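Leucine-rich repeat protein TpLRR (Treponema pallidum, PDB 6MLX) is of unknown function but, as a secreted, probably periplasmic leucine-rich repeat protein, may offer its stacked repeats as a surface for binding partners. Local coordinates at residues A[46-51]-A[73-78]; A[67-72]-A[90-95]; A[83-88]-A[106-111]; A[122-127]-A[145-150]; A[149-154]-A[166-171]. All blocks are in the same frame, centred on the assembly; numbering follows the deposited sequence.

From the N terminus, interaction 1 closes the first loop, tying the end of strand 43-48 and the turn after it to residues 73-78. Interaction 2 opens within that loop, at 67-72, and ends beyond it, so the two cross; both reach the same sheet, with Val48 bonded to Gly72. Interaction 3 crosses interaction 2 in turn, pairing residues 83-88 with 106-111 across the core from strands 70-71 and 93-94. Interactions 4 and 5 come later, in series with the first three. Interaction 4 joins the turns at 122-127 and 145-150, and interaction 5 begins on Ala149 and Glu150, where interaction 4 ends. Each contact thus links neighbouring coils of the solenoid, and none contains another.

Interaction 1: A[46-51]-A[73-78]; sequences VEVATK and QHAFDG
The His74 imidazole has the CD atom of Gln73 and the CB atom of Asp77 at its edge, in plane; beyond the two segments His97 stacks on the ring and His96 stands nearly perpendicular to it. The Phe76 ring stacks with Phe53 and lies near parallel to Phe99, while Val48 CG1 approaches it obliquely, 4.4 Å from CZ. The same methyl also meets Ala75 CB, at 4.2 Å, inside the core. Across the backbone, Lys51 N donates to Gln73 O at 3.0 Å, almost along the C=O axis. Thr50 and Gln73 run side by side, and Thr50 OG1 packs 3.3 Å from Gln73 CG. One water joins this hydroxyl to Gln73 N, at 2.7 Å from OG1. Lys51 and His74 also point the same way, with Lys51 CG 3.8 Å from His74 CB. With chi1 -61° and the ring turned by chi2 -92°, His74 ND1 meets Asp77 OD2 at 2.7 Å, on the anti lone pair and within 8° of the ring plane. This bond places a proton on ND1 and fixes the ring's rotation; the carboxylate would tend to stabilise a protonated His74, whereas Lys51 NZ, 5.5 Å from ND1, would probably oppose it.

Interaction 2: A[67-72]-A[90-95]; sequences SVRMIG and GLREIR
Packing is tight along the paired strands 70-71 and 93-94, while the side chains of Arg69 and Arg92 form the solvent side. The segments 68-72 and 90-95 run in directions 2° apart, and the strands in them are parallel, with Met70 bridged to Glu93 and Ile71 to Ile94. Ile71 N donates to Glu93 O at 3.0 Å in the carbonyl plane, and Ile71 O receives Arg95 N at 2.8 Å nearly along its C=O axis, so both the N-H and the C=O of Ile71 bond to the same neighbouring strand, on either side of Ile94. On the inner face Ile71 crosses Leu91 at about a right angle, its CG1 3.8 Å from Leu91 CD1. The other face carries Met70, whose chain bends at chi2 (78°) and again at chi3, curling the methyl over the neighbouring coil. Met70 CE rests over one face of the Arg95 guanidinium, 3.3 Å from NH2, while the extended Arg95 chain crosses the methionine. Glu93 OE2 lies at the edge of that guanidinium, in plane, and forms a salt bridge with Arg95 NE at 3.5 Å, which may help to hold the guanidinium beneath the methionine methyl.

Arg69 and Arg92 lie side by side with only their aliphatic parts meeting, Arg69 CD to Arg92 CG at 3.8 Å. Their backbone is still held by Arg92 N to Arg69 O at 2.8 Å; only the bond from Glu93 N to that oxygen is weak. Short parallel strands stacked coil on coil, with Ile71 and Ile94 inward and Met70 and Glu93 on the outer face, fit a leucine-rich repeat solenoid.

Interaction 3: A[83-88]-A[106-111]; sequences ARIELP and AGIVFP
Two successive coils of the leucine-rich repeat solenoid face each other here, their backbones aligned within 1° but too far apart for direct strand pairing. Toward the core the shapes fit closely. Ile108 extends with CG1 anti to the backbone N (chi1 -170°), and its tip, CD1, is the bump of the contact. It fits into the notch between Ile85 CG2, 3.9 Å away, and Leu87 CD1, 3.8 Å away. Ile85 has the same first rotamer, so it lies alongside Ile108 and points the same way, whereas Leu87 crosses Ile108 obliquely. The same Leu87 methyl, CD1, also touches Phe110 CD1 at 4.0 Å, wedging between the isoleucine tip and the aromatic ring. At the far end Pro111 presents its ring to the preceding coil, with CD against Leu87 CB. Beyond the segments, Ile85 packs on Phe99 and Phe110 on Leu133, which carries the apolar filling onward through the coils.

Between the backbones the fit is looser. The CA atoms of Ile85 and Ile108 stand 7.0 Å apart, no hydrogen bond passes directly between the segments, and three waters in a row bridge the gap: one joins Ile85 N to Gly107 O, the next Ile85 O to Val109 N, the last Leu87 N to Val109 O. Each accepts from a backbone N-H and donates to a carbonyl O across the gap, and the N, O, N order of the strand atoms matches the bonding pattern of a parallel pair. The closest approach lies at the prolines, where the carbonyl oxygen Pro88 O sits 3.1 Å from both Pro111 CB and Pro111 CG.

Interaction 4: A[122-127]-A[145-150]; sequences FSSCGS and FRDCAE
The phenyl rings of Phe122 and Phe145 point the same way from equivalent turns, their planes only 7° apart. They are slid so far past each other that the rings barely overlap: the centroids are 5.6 Å apart, and the nearest approach, Phe122 CD2 to Phe145 CE1 at 3.5 Å, is between carbons at their margins. Both CG atoms are anti to the carbonyl carbon (chi1 -60° and -58°), so the two side chains are translated copies of one conformation. Phe99 lies parallel to Phe122 on the previous coil and extends the series.

Beside the rings the cysteines repeat in the same manner, with Cys125 CB 4.0 Å from Cys148 SG. Each cysteine ends a type II turn begun by its phenylalanine and is itself the centre of an inverse gamma turn. The turns are tied by Ser124 N, which donates to Arg146 O at 2.8 Å in the carbonyl plane.

Outward, the polar side chains gather about one water. Ser123 OG, anti to its backbone N, and Ser124 OG, beside its own, approach it from one coil; Asp147 OD2 accepts from it at 2.4 Å on the other, so the carboxylate is linked to both hydroxyls without touching them. Arg146 runs past Ser123, its CD 4.1 Å from Ser123 OG, and its guanidinium forms salt bridges with Asp120 and with Glu169 of the next coil. Such a row of parallel, offset phenylalanines repeated from coil to coil, with a cysteine beside each ring, fits the repeating turns of a BspA-type leucine-rich repeat solenoid.

Interaction 5: A[149-154]-A[166-171]; sequences AELASV and GLFEGC
Apolar tips from neighbouring coils of the leucine-rich repeat solenoid meet in this buried contact, which has no hydrogen bond between its segments. Val154, at the strand, and Phe168, in the turn of the following coil, reach toward each other tip to tip. Val154 CG2 lies 3.7 Å from Phe168 CE1, and Val154 CG1 lies 3.9 Å from CZ, so both methyls meet the CE1-CZ end of the ring from the same side of its plane, CG2 obliquely. With CG1 anti to the backbone N (chi1 173°), the valine presents its two branches as a fork. Leu151 supplies the other half of the first shell: its CD2 methyl touches Cys171 SG at 3.9 Å and skirts Phe168 CD1 at 4.3 Å. Leu151 CG is anti to its own backbone N (chi1 -179°), which drives the branch inward between the sulfur and the ring.

In the next shell, Leu167 CG sits 3.8 Å above the Phe168 plane, over its centre, and limits the tilt of the ring from within the same segment. Leu177 touches both Phe168 and Val154, while Val131 backs Leu151 and Val154 on the preceding coil. Val154 thus projects from the middle strand of the parallel sheet 130-132, 153-155, 176-178, and Phe168 packs on it from a turn outside.

Farther out, the backbone sets the positions. A type I turn from Gly166 to Glu169 overlaps a type II turn from Phe168 to Cys171, in which Gly170 adopts a positive phi (79°) at the third position. The chain is also fastened to the preceding coil through Asp147 N and Glu169 O. The first turn is closed by Glu169 N donating to Gly166 O at 3.1 Å.

Interaction 1: A[46-51]-A[73-78]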
# COMPACT_ATOMS: atom_id res chain seq x y z
N VAL A 46 -14.54 9.19 5.94
CA VAL A 46 -13.55 8.56 6.81
C VAL A 46 -13.04 7.22 6.30
O VAL A 46 -12.06 6.69 6.87
CB VAL A 46 -14.08 8.40 8.25
CG1 VAL A 46 -14.33 9.76 8.87
CG2 VAL A 46 -15.34 7.58 8.24
N GLU A 47 -13.65 6.63 5.28
CA GLU A 47 -13.26 5.30 4.84
C GLU A 47 -13.52 5.13 3.35
O GLU A 47 -14.53 5.62 2.82
CB GLU A 47 -14.01 4.24 5.64
CG GLU A 47 -13.77 2.81 5.20
CD GLU A 47 -14.39 1.79 6.14
OE1 GLU A 47 -14.65 0.65 5.73
OE2 GLU A 47 -14.63 2.15 7.32
N VAL A 48 -12.60 4.45 2.67
CA VAL A 48 -12.82 3.96 1.31
C VAL A 48 -13.05 2.45 1.42
O VAL A 48 -12.10 1.69 1.66
CB VAL A 48 -11.64 4.27 0.37
CG1 VAL A 48 -11.91 3.69 -1.02
CG2 VAL A 48 -11.38 5.77 0.30
N ALA A 49 -14.29 2.01 1.22
CA ALA A 49 -14.70 0.65 1.54
C ALA A 49 -14.14 -0.37 0.54
O ALA A 49 -13.61 -0.04 -0.53
CB ALA A 49 -16.22 0.52 1.56
N THR A 50 -14.25 -1.64 0.94
CA THR A 50 -13.94 -2.80 0.12
C THR A 50 -14.33 -2.61 -1.34
O THR A 50 -15.49 -2.33 -1.65
CB THR A 50 -14.66 -4.02 0.71
OG1 THR A 50 -14.07 -4.36 1.98
CG2 THR A 50 -14.55 -5.22 -0.21
N LYS A 51 -13.35 -2.75 -2.25
CA LYS A 51 -13.57 -2.78 -3.70
C LYS A 51 -14.23 -1.50 -4.24
O LYS A 51 -14.86 -1.53 -5.31
CB LYS A 51 -14.40 -4.00 -4.13
CG LYS A 51 -13.78 -5.36 -3.81
CD LYS A 51 -14.68 -6.55 -4.24
CE LYS A 51 -13.98 -7.42 -5.29
NZ LYS A 51 -14.04 -8.92 -4.99
N GLN A 73 -10.25 -3.59 1.75
CA GLN A 73 -9.62 -4.63 0.94
C GLN A 73 -9.97 -4.47 -0.54
O GLN A 73 -11.09 -4.09 -0.90
CB GLN A 73 -10.04 -6.02 1.43
CG GLN A 73 -11.52 -6.32 1.20
CD GLN A 73 -11.81 -7.81 1.13
OE1 GLN A 73 -11.29 -8.59 1.92
NE2 GLN A 73 -12.67 -8.22 0.18
N HIS A 74 -8.98 -4.72 -1.40
CA HIS A 74 -9.16 -4.64 -2.85
C HIS A 74 -9.74 -3.29 -3.29
O HIS A 74 -10.38 -3.20 -4.34
CB HIS A 74 -10.06 -5.78 -3.38
CG HIS A 74 -9.52 -7.16 -3.14
ND1 HIS A 74 -8.74 -7.83 -4.06
CD2 HIS A 74 -9.71 -8.03 -2.12
CE1 HIS A 74 -8.43 -9.03 -3.60
NE2 HIS A 74 -9.00 -9.17 -2.41
N ALA A 75 -9.53 -2.23 -2.49
CA ALA A 75 -10.17 -0.94 -2.80
C ALA A 75 -9.79 -0.43 -4.18
O ALA A 75 -10.63 0.09 -4.92
CB ALA A 75 -9.81 0.11 -1.75
N PHE A 76 -8.51 -0.54 -4.56
CA PHE A 76 -8.08 -0.09 -5.88
C PHE A 76 -7.52 -1.24 -6.70
O PHE A 76 -6.75 -1.01 -7.63
CB PHE A 76 -7.06 1.04 -5.76
CG PHE A 76 -7.57 2.24 -5.03
CD1 PHE A 76 -8.21 3.25 -5.71
CD2 PHE A 76 -7.41 2.35 -3.66
CE1 PHE A 76 -8.69 4.37 -5.04
CE2 PHE A 76 -7.88 3.46 -2.98
CZ PHE A 76 -8.52 4.47 -3.67
N ASP A 77 -7.88 -2.47 -6.36
CA ASP A 77 -7.52 -3.64 -7.16
C ASP A 77 -7.92 -3.43 -8.61
O ASP A 77 -9.09 -3.14 -8.91
CB ASP A 77 -8.23 -4.87 -6.57
CG ASP A 77 -7.80 -6.19 -7.20
OD1 ASP A 77 -7.18 -6.20 -8.28
OD2 ASP A 77 -8.08 -7.23 -6.59
N GLY A 78 -6.94 -3.49 -9.52
CA GLY A 78 -7.22 -3.38 -10.94
C GLY A 78 -7.25 -1.98 -11.50
O GLY A 78 -7.63 -1.80 -12.66
O HOH W 1 -12.40 -3.49 3.86

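Interaction 2: A[67-72]-A[90-95]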
# COMPACT_ATOMS: atom_id res chain seq x y z
N SER A 67 -9.46 13.27 6.28
CA SER A 67 -10.42 12.56 7.11
C SER A 67 -10.44 11.05 6.87
O SER A 67 -10.99 10.32 7.70
CB SER A 67 -11.82 13.14 6.86
OG SER A 67 -12.00 13.37 5.46
N VAL A 68 -9.85 10.56 5.78
CA VAL A 68 -9.91 9.13 5.51
C VAL A 68 -8.93 8.40 6.42
O VAL A 68 -7.72 8.66 6.40
CB VAL A 68 -9.63 8.82 4.04
CG1 VAL A 68 -9.40 7.32 3.88
CG2 VAL A 68 -10.80 9.27 3.18
N ARG A 69 -9.45 7.46 7.20
CA ARG A 69 -8.68 6.70 8.16
C ARG A 69 -8.32 5.31 7.66
O ARG A 69 -7.35 4.72 8.14
CB ARG A 69 -9.48 6.55 9.47
CG ARG A 69 -9.80 7.86 10.16
CD ARG A 69 -8.59 8.35 10.97
NE ARG A 69 -8.84 9.60 11.70
CZ ARG A 69 -8.57 10.82 11.24
NH1 ARG A 69 -8.05 10.99 10.02
NH2 ARG A 69 -8.84 11.89 11.99
N MET A 70 -9.07 4.79 6.69
CA MET A 70 -9.04 3.38 6.35
C MET A 70 -9.26 3.20 4.85
O MET A 70 -10.18 3.79 4.28
CB MET A 70 -10.13 2.64 7.13
CG MET A 70 -10.61 1.37 6.46
SD MET A 70 -9.39 0.12 6.77
CE MET A 70 -9.65 -0.10 8.53
N ILE A 71 -8.43 2.38 4.22
CA ILE A 71 -8.64 1.94 2.84
C ILE A 71 -8.88 0.44 2.87
O ILE A 71 -8.00 -0.33 3.28
CB ILE A 71 -7.45 2.30 1.93
CG1 ILE A 71 -7.29 3.82 1.86
CG2 ILE A 71 -7.63 1.71 0.53
CD1 ILE A 71 -6.09 4.28 1.07
N GLY A 72 -10.08 0.02 2.46
CA GLY A 72 -10.52 -1.36 2.61
C GLY A 72 -9.92 -2.31 1.58
O GLY A 72 -9.21 -1.93 0.66
N GLY A 90 -4.45 11.60 7.61
CA GLY A 90 -5.23 10.80 8.55
C GLY A 90 -5.12 9.28 8.37
O GLY A 90 -5.57 8.56 9.27
N LEU A 91 -4.54 8.79 7.28
CA LEU A 91 -4.63 7.36 6.97
C LEU A 91 -3.94 6.51 8.04
O LEU A 91 -2.79 6.77 8.41
CB LEU A 91 -4.05 7.07 5.59
CG LEU A 91 -4.11 5.59 5.16
CD1 LEU A 91 -5.55 5.11 4.99
CD2 LEU A 91 -3.31 5.36 3.89
N ARG A 92 -4.65 5.50 8.54
CA ARG A 92 -4.14 4.58 9.55
C ARG A 92 -3.91 3.16 9.05
O ARG A 92 -3.00 2.49 9.54
CB ARG A 92 -5.10 4.48 10.75
CG ARG A 92 -5.77 5.78 11.13
CD ARG A 92 -5.01 6.48 12.25
NE ARG A 92 -5.14 5.67 13.45
CZ ARG A 92 -4.21 5.62 14.38
NH1 ARG A 92 -3.11 6.36 14.24
NH2 ARG A 92 -4.39 4.86 15.46
N GLU A 93 -4.72 2.68 8.11
CA GLU A 93 -4.69 1.28 7.71
C GLU A 93 -5.02 1.14 6.23
O GLU A 93 -5.92 1.81 5.71
CB GLU A 93 -5.67 0.44 8.53
CG GLU A 93 -5.69 -1.06 8.16
CD GLU A 93 -6.50 -1.90 9.14
OE1 GLU A 93 -7.11 -1.30 10.04
OE2 GLU A 93 -6.52 -3.15 9.04
N ILE A 94 -4.29 0.25 5.56
CA ILE A 94 -4.56 -0.15 4.18
C ILE A 94 -4.76 -1.66 4.21
O ILE A 94 -3.82 -2.40 4.53
CB ILE A 94 -3.42 0.25 3.24
CG1 ILE A 94 -3.17 1.75 3.29
CG2 ILE A 94 -3.74 -0.18 1.82
CD1 ILE A 94 -1.99 2.20 2.46
N ARG A 95 -5.97 -2.11 3.88
CA ARG A 95 -6.32 -3.52 4.00
C ARG A 95 -5.84 -4.31 2.78
O ARG A 95 -5.33 -3.76 1.80
CB ARG A 95 -7.82 -3.67 4.24
CG ARG A 95 -8.22 -3.13 5.59
CD ARG A 95 -9.59 -3.55 6.04
NE ARG A 95 -9.68 -3.36 7.49
CZ ARG A 95 -10.82 -3.17 8.16
NH1 ARG A 95 -11.97 -3.13 7.51
NH2 ARG A 95 -10.78 -3.00 9.48

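Interaction 3: A[83-88]-A[106-111]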
# COMPACT_ATOMS: atom_id res chain seq x y z
N ALA A 83 -1.51 6.29 -11.50
CA ALA A 83 -0.13 6.72 -11.43
C ALA A 83 0.20 7.52 -10.18
O ALA A 83 1.36 7.51 -9.74
CB ALA A 83 0.23 7.57 -12.66
N ARG A 84 -0.76 8.22 -9.60
CA ARG A 84 -0.53 8.96 -8.37
C ARG A 84 -1.75 8.83 -7.48
O ARG A 84 -2.88 8.82 -7.96
CB ARG A 84 -0.26 10.43 -8.62
CG ARG A 84 1.06 10.68 -9.20
CD ARG A 84 1.18 12.15 -9.52
NE ARG A 84 2.53 12.49 -9.94
CZ ARG A 84 3.55 12.60 -9.10
NH1 ARG A 84 3.36 12.37 -7.80
NH2 ARG A 84 4.76 12.92 -9.56
N ILE A 85 -1.50 8.72 -6.18
CA ILE A 85 -2.57 8.79 -5.19
C ILE A 85 -2.05 9.60 -4.02
O ILE A 85 -0.98 9.29 -3.46
CB ILE A 85 -3.06 7.40 -4.75
CG1 ILE A 85 -4.11 7.53 -3.64
CG2 ILE A 85 -1.89 6.50 -4.31
CD1 ILE A 85 -4.97 6.28 -3.43
N GLU A 86 -2.77 10.66 -3.66
CA GLU A 86 -2.38 11.52 -2.56
C GLU A 86 -2.94 10.91 -1.28
O GLU A 86 -4.16 10.88 -1.08
CB GLU A 86 -2.90 12.95 -2.76
CG GLU A 86 -2.23 13.72 -3.91
CD GLU A 86 -0.70 13.64 -3.89
OE1 GLU A 86 -0.11 13.90 -2.80
OE2 GLU A 86 -0.10 13.38 -4.96
N LEU A 87 -2.06 10.40 -0.45
CA LEU A 87 -2.71 9.81 0.71
C LEU A 87 -2.85 10.87 1.79
O LEU A 87 -1.99 11.74 1.94
CB LEU A 87 -1.91 8.62 1.23
CG LEU A 87 -1.76 7.48 0.23
CD1 LEU A 87 -0.96 6.32 0.81
CD2 LEU A 87 -3.13 7.00 -0.24
N PRO A 88 -3.92 10.81 2.56
CA PRO A 88 -4.11 11.80 3.62
C PRO A 88 -3.18 11.55 4.80
O PRO A 88 -2.76 10.42 5.06
CB PRO A 88 -5.57 11.56 4.03
CG PRO A 88 -5.81 10.11 3.78
CD PRO A 88 -4.99 9.79 2.54
N ALA A 106 3.92 4.30 -9.81
CA ALA A 106 5.38 4.32 -9.84
C ALA A 106 5.97 4.73 -8.50
O ALA A 106 7.14 4.42 -8.23
CB ALA A 106 5.88 5.27 -10.92
N GLY A 107 5.18 5.40 -7.67
CA GLY A 107 5.65 5.84 -6.38
C GLY A 107 4.47 6.13 -5.49
O GLY A 107 3.34 6.34 -5.96
N ILE A 108 4.73 6.14 -4.19
CA ILE A 108 3.69 6.46 -3.22
C ILE A 108 4.37 6.96 -1.96
O ILE A 108 5.45 6.48 -1.59
CB ILE A 108 2.79 5.22 -2.98
CG1 ILE A 108 1.55 5.59 -2.16
CG2 ILE A 108 3.58 4.10 -2.32
CD1 ILE A 108 0.58 4.42 -2.04
N VAL A 109 3.78 7.98 -1.35
CA VAL A 109 4.32 8.58 -0.14
C VAL A 109 3.38 8.24 1.00
O VAL A 109 2.20 8.64 0.99
CB VAL A 109 4.49 10.10 -0.27
CG1 VAL A 109 5.00 10.67 1.03
CG2 VAL A 109 5.43 10.46 -1.43
N PHE A 110 3.87 7.52 1.97
CA PHE A 110 3.02 7.10 3.07
C PHE A 110 2.98 8.16 4.17
O PHE A 110 4.02 8.72 4.53
CB PHE A 110 3.51 5.80 3.67
CG PHE A 110 3.32 4.62 2.78
CD1 PHE A 110 2.06 4.26 2.34
CD2 PHE A 110 4.40 3.85 2.41
CE1 PHE A 110 1.89 3.16 1.53
CE2 PHE A 110 4.24 2.74 1.61
CZ PHE A 110 2.99 2.40 1.16
N PRO A 111 1.80 8.42 4.72
CA PRO A 111 1.68 9.45 5.77
C PRO A 111 2.27 8.99 7.09
O PRO A 111 2.35 7.80 7.40
CB PRO A 111 0.17 9.65 5.89
CG PRO A 111 -0.41 8.36 5.44
CD PRO A 111 0.49 7.86 4.34
O HOH W 2 1.45 8.07 -5.89
O HOH W 3 1.71 9.34 -2.75
O HOH W 4 0.63 10.94 -0.45

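Interaction 4: A[122-127]-A[145-150]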
# COMPACT_ATOMS: atom_id res chain seq x y z
N PHE A 122 0.45 -4.27 -2.19
CA PHE A 122 1.05 -3.80 -3.43
C PHE A 122 1.46 -4.97 -4.32
O PHE A 122 2.37 -4.84 -5.14
CB PHE A 122 2.22 -2.86 -3.14
CG PHE A 122 1.80 -1.65 -2.35
CD1 PHE A 122 1.14 -0.60 -2.98
CD2 PHE A 122 2.01 -1.59 -0.98
CE1 PHE A 122 0.72 0.51 -2.25
CE2 PHE A 122 1.61 -0.49 -0.25
CZ PHE A 122 0.95 0.56 -0.88
N SER A 123 0.79 -6.10 -4.17
CA SER A 123 1.01 -7.26 -5.03
C SER A 123 0.86 -6.86 -6.49
O SER A 123 -0.11 -6.21 -6.88
CB SER A 123 0.01 -8.37 -4.67
OG SER A 123 0.20 -9.51 -5.50
N SER A 124 1.86 -7.23 -7.30
CA SER A 124 1.87 -6.95 -8.75
C SER A 124 1.82 -5.46 -9.07
O SER A 124 1.33 -5.07 -10.13
CB SER A 124 0.72 -7.68 -9.46
OG SER A 124 0.96 -9.07 -9.50
N CYS A 125 2.32 -4.61 -8.17
CA CYS A 125 2.52 -3.20 -8.52
C CYS A 125 3.86 -3.09 -9.26
O CYS A 125 4.90 -2.75 -8.69
CB CYS A 125 2.46 -2.32 -7.29
SG CYS A 125 0.76 -2.04 -6.74
N GLY A 126 3.81 -3.37 -10.56
CA GLY A 126 4.99 -3.58 -11.36
C GLY A 126 5.77 -2.33 -11.72
O GLY A 126 6.84 -2.44 -12.32
N SER A 127 5.25 -1.14 -11.40
CA SER A 127 5.97 0.09 -11.68
C SER A 127 6.56 0.74 -10.43
O SER A 127 7.29 1.73 -10.55
CB SER A 127 5.06 1.12 -12.37
OG SER A 127 4.67 0.68 -13.66
N PHE A 145 4.71 -6.67 -0.86
CA PHE A 145 5.34 -6.20 -2.08
C PHE A 145 5.63 -7.34 -3.05
O PHE A 145 6.61 -7.30 -3.80
CB PHE A 145 6.59 -5.40 -1.75
CG PHE A 145 6.32 -4.23 -0.86
CD1 PHE A 145 5.79 -3.06 -1.39
CD2 PHE A 145 6.52 -4.33 0.51
CE1 PHE A 145 5.51 -1.98 -0.56
CE2 PHE A 145 6.23 -3.26 1.35
CZ PHE A 145 5.73 -2.08 0.81
N ARG A 146 4.77 -8.37 -3.03
CA ARG A 146 4.91 -9.50 -3.94
C ARG A 146 4.89 -9.03 -5.39
O ARG A 146 4.04 -8.23 -5.78
CB ARG A 146 3.77 -10.50 -3.69
CG ARG A 146 3.84 -11.79 -4.51
CD ARG A 146 2.55 -12.63 -4.33
NE ARG A 146 2.14 -12.75 -2.93
CZ ARG A 146 2.76 -13.53 -2.04
NH1 ARG A 146 3.82 -14.23 -2.41
NH2 ARG A 146 2.34 -13.59 -0.78
N ASP A 147 5.84 -9.51 -6.18
CA ASP A 147 5.89 -9.25 -7.62
C ASP A 147 5.95 -7.76 -7.95
O ASP A 147 5.43 -7.32 -8.99
CB ASP A 147 4.69 -9.87 -8.34
CG ASP A 147 4.56 -11.32 -8.06
OD1 ASP A 147 5.59 -12.01 -8.11
OD2 ASP A 147 3.43 -11.75 -7.77
N CYS A 148 6.59 -6.96 -7.09
CA CYS A 148 6.92 -5.58 -7.44
C CYS A 148 8.25 -5.63 -8.20
O CYS A 148 9.33 -5.45 -7.66
CB CYS A 148 6.97 -4.71 -6.20
SG CYS A 148 5.30 -4.43 -5.47
N ALA A 149 8.14 -5.91 -9.50
CA ALA A 149 9.33 -6.25 -10.28
C ALA A 149 10.25 -5.05 -10.50
O ALA A 149 11.42 -5.25 -10.84
CB ALA A 149 8.92 -6.85 -11.63
N GLU A 150 9.77 -3.83 -10.32
CA GLU A 150 10.61 -2.66 -10.47
C GLU A 150 11.05 -2.05 -9.14
O GLU A 150 11.80 -1.06 -9.14
CB GLU A 150 9.90 -1.61 -11.34
CG GLU A 150 9.77 -2.03 -12.82
CD GLU A 150 11.09 -2.11 -13.57
OE1 GLU A 150 12.11 -1.56 -13.10
OE2 GLU A 150 11.12 -2.75 -14.65
O HOH W 5 1.27 -10.75 -7.41

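Interaction 5: A[149-154]-A[166-171]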
# COMPACT_ATOMS: atom_id res chain seq x y z
N ALA A 149 8.14 -5.91 -9.50
CA ALA A 149 9.33 -6.25 -10.28
C ALA A 149 10.25 -5.05 -10.50
O ALA A 149 11.42 -5.25 -10.84
CB ALA A 149 8.92 -6.85 -11.63
N GLU A 150 9.77 -3.83 -10.32
CA GLU A 150 10.61 -2.66 -10.47
C GLU A 150 11.05 -2.05 -9.14
O GLU A 150 11.80 -1.06 -9.14
CB GLU A 150 9.90 -1.61 -11.34
CG GLU A 150 9.77 -2.03 -12.82
CD GLU A 150 11.09 -2.11 -13.57
OE1 GLU A 150 12.11 -1.56 -13.10
OE2 GLU A 150 11.12 -2.75 -14.65
N LEU A 151 10.59 -2.61 -8.02
CA LEU A 151 10.95 -2.15 -6.69
C LEU A 151 12.45 -2.24 -6.45
O LEU A 151 12.99 -3.34 -6.34
CB LEU A 151 10.21 -2.98 -5.63
CG LEU A 151 10.45 -2.60 -4.17
CD1 LEU A 151 10.16 -1.12 -3.98
CD2 LEU A 151 9.56 -3.46 -3.29
N ALA A 152 13.12 -1.09 -6.35
CA ALA A 152 14.57 -1.04 -6.18
C ALA A 152 15.01 -0.79 -4.74
O ALA A 152 16.06 -1.28 -4.34
CB ALA A 152 15.16 0.05 -7.09
N SER A 153 14.21 -0.07 -3.97
CA SER A 153 14.64 0.43 -2.66
C SER A 153 13.47 0.44 -1.70
O SER A 153 12.42 1.02 -2.00
CB SER A 153 15.21 1.85 -2.78
OG SER A 153 15.59 2.34 -1.51
N VAL A 154 13.66 -0.16 -0.53
CA VAL A 154 12.67 -0.16 0.55
C VAL A 154 13.36 0.25 1.84
O VAL A 154 14.36 -0.36 2.22
CB VAL A 154 12.00 -1.54 0.73
CG1 VAL A 154 11.11 -1.53 1.98
CG2 VAL A 154 11.20 -1.92 -0.49
N GLY A 166 6.89 -14.16 2.34
CA GLY A 166 6.93 -13.71 0.96
C GLY A 166 6.85 -12.20 0.78
O GLY A 166 6.38 -11.73 -0.26
N LEU A 167 7.31 -11.44 1.79
CA LEU A 167 7.15 -9.99 1.76
C LEU A 167 7.70 -9.39 0.46
O LEU A 167 7.05 -8.57 -0.18
CB LEU A 167 7.83 -9.36 2.98
CG LEU A 167 7.77 -7.83 3.08
CD1 LEU A 167 6.33 -7.35 3.14
CD2 LEU A 167 8.53 -7.36 4.29
N PHE A 168 8.90 -9.81 0.05
CA PHE A 168 9.53 -9.30 -1.17
C PHE A 168 9.66 -10.37 -2.25
O PHE A 168 10.57 -10.31 -3.09
CB PHE A 168 10.90 -8.70 -0.85
CG PHE A 168 10.85 -7.56 0.14
CD1 PHE A 168 10.25 -6.36 -0.21
CD2 PHE A 168 11.40 -7.70 1.40
CE1 PHE A 168 10.20 -5.31 0.70
CE2 PHE A 168 11.36 -6.65 2.32
CZ PHE A 168 10.74 -5.46 1.97
N GLU A 169 8.77 -11.36 -2.25
CA GLU A 169 8.81 -12.41 -3.25
C GLU A 169 8.63 -11.84 -4.66
O GLU A 169 7.69 -11.08 -4.92
CB GLU A 169 7.73 -13.46 -2.95
CG GLU A 169 7.70 -14.60 -3.94
CD GLU A 169 6.57 -15.57 -3.65
OE1 GLU A 169 6.43 -16.03 -2.49
OE2 GLU A 169 5.78 -15.81 -4.57
N GLY A 170 9.54 -12.20 -5.55
CA GLY A 170 9.47 -11.73 -6.92
C GLY A 170 9.97 -10.31 -7.14
O GLY A 170 9.72 -9.76 -8.22
N CYS A 171 10.64 -9.71 -6.16
CA CYS A 171 11.19 -8.36 -6.32
C CYS A 171 12.58 -8.49 -6.91
O CYS A 171 13.60 -8.35 -6.25
CB CYS A 171 11.19 -7.62 -4.98
SG CYS A 171 9.52 -7.24 -4.37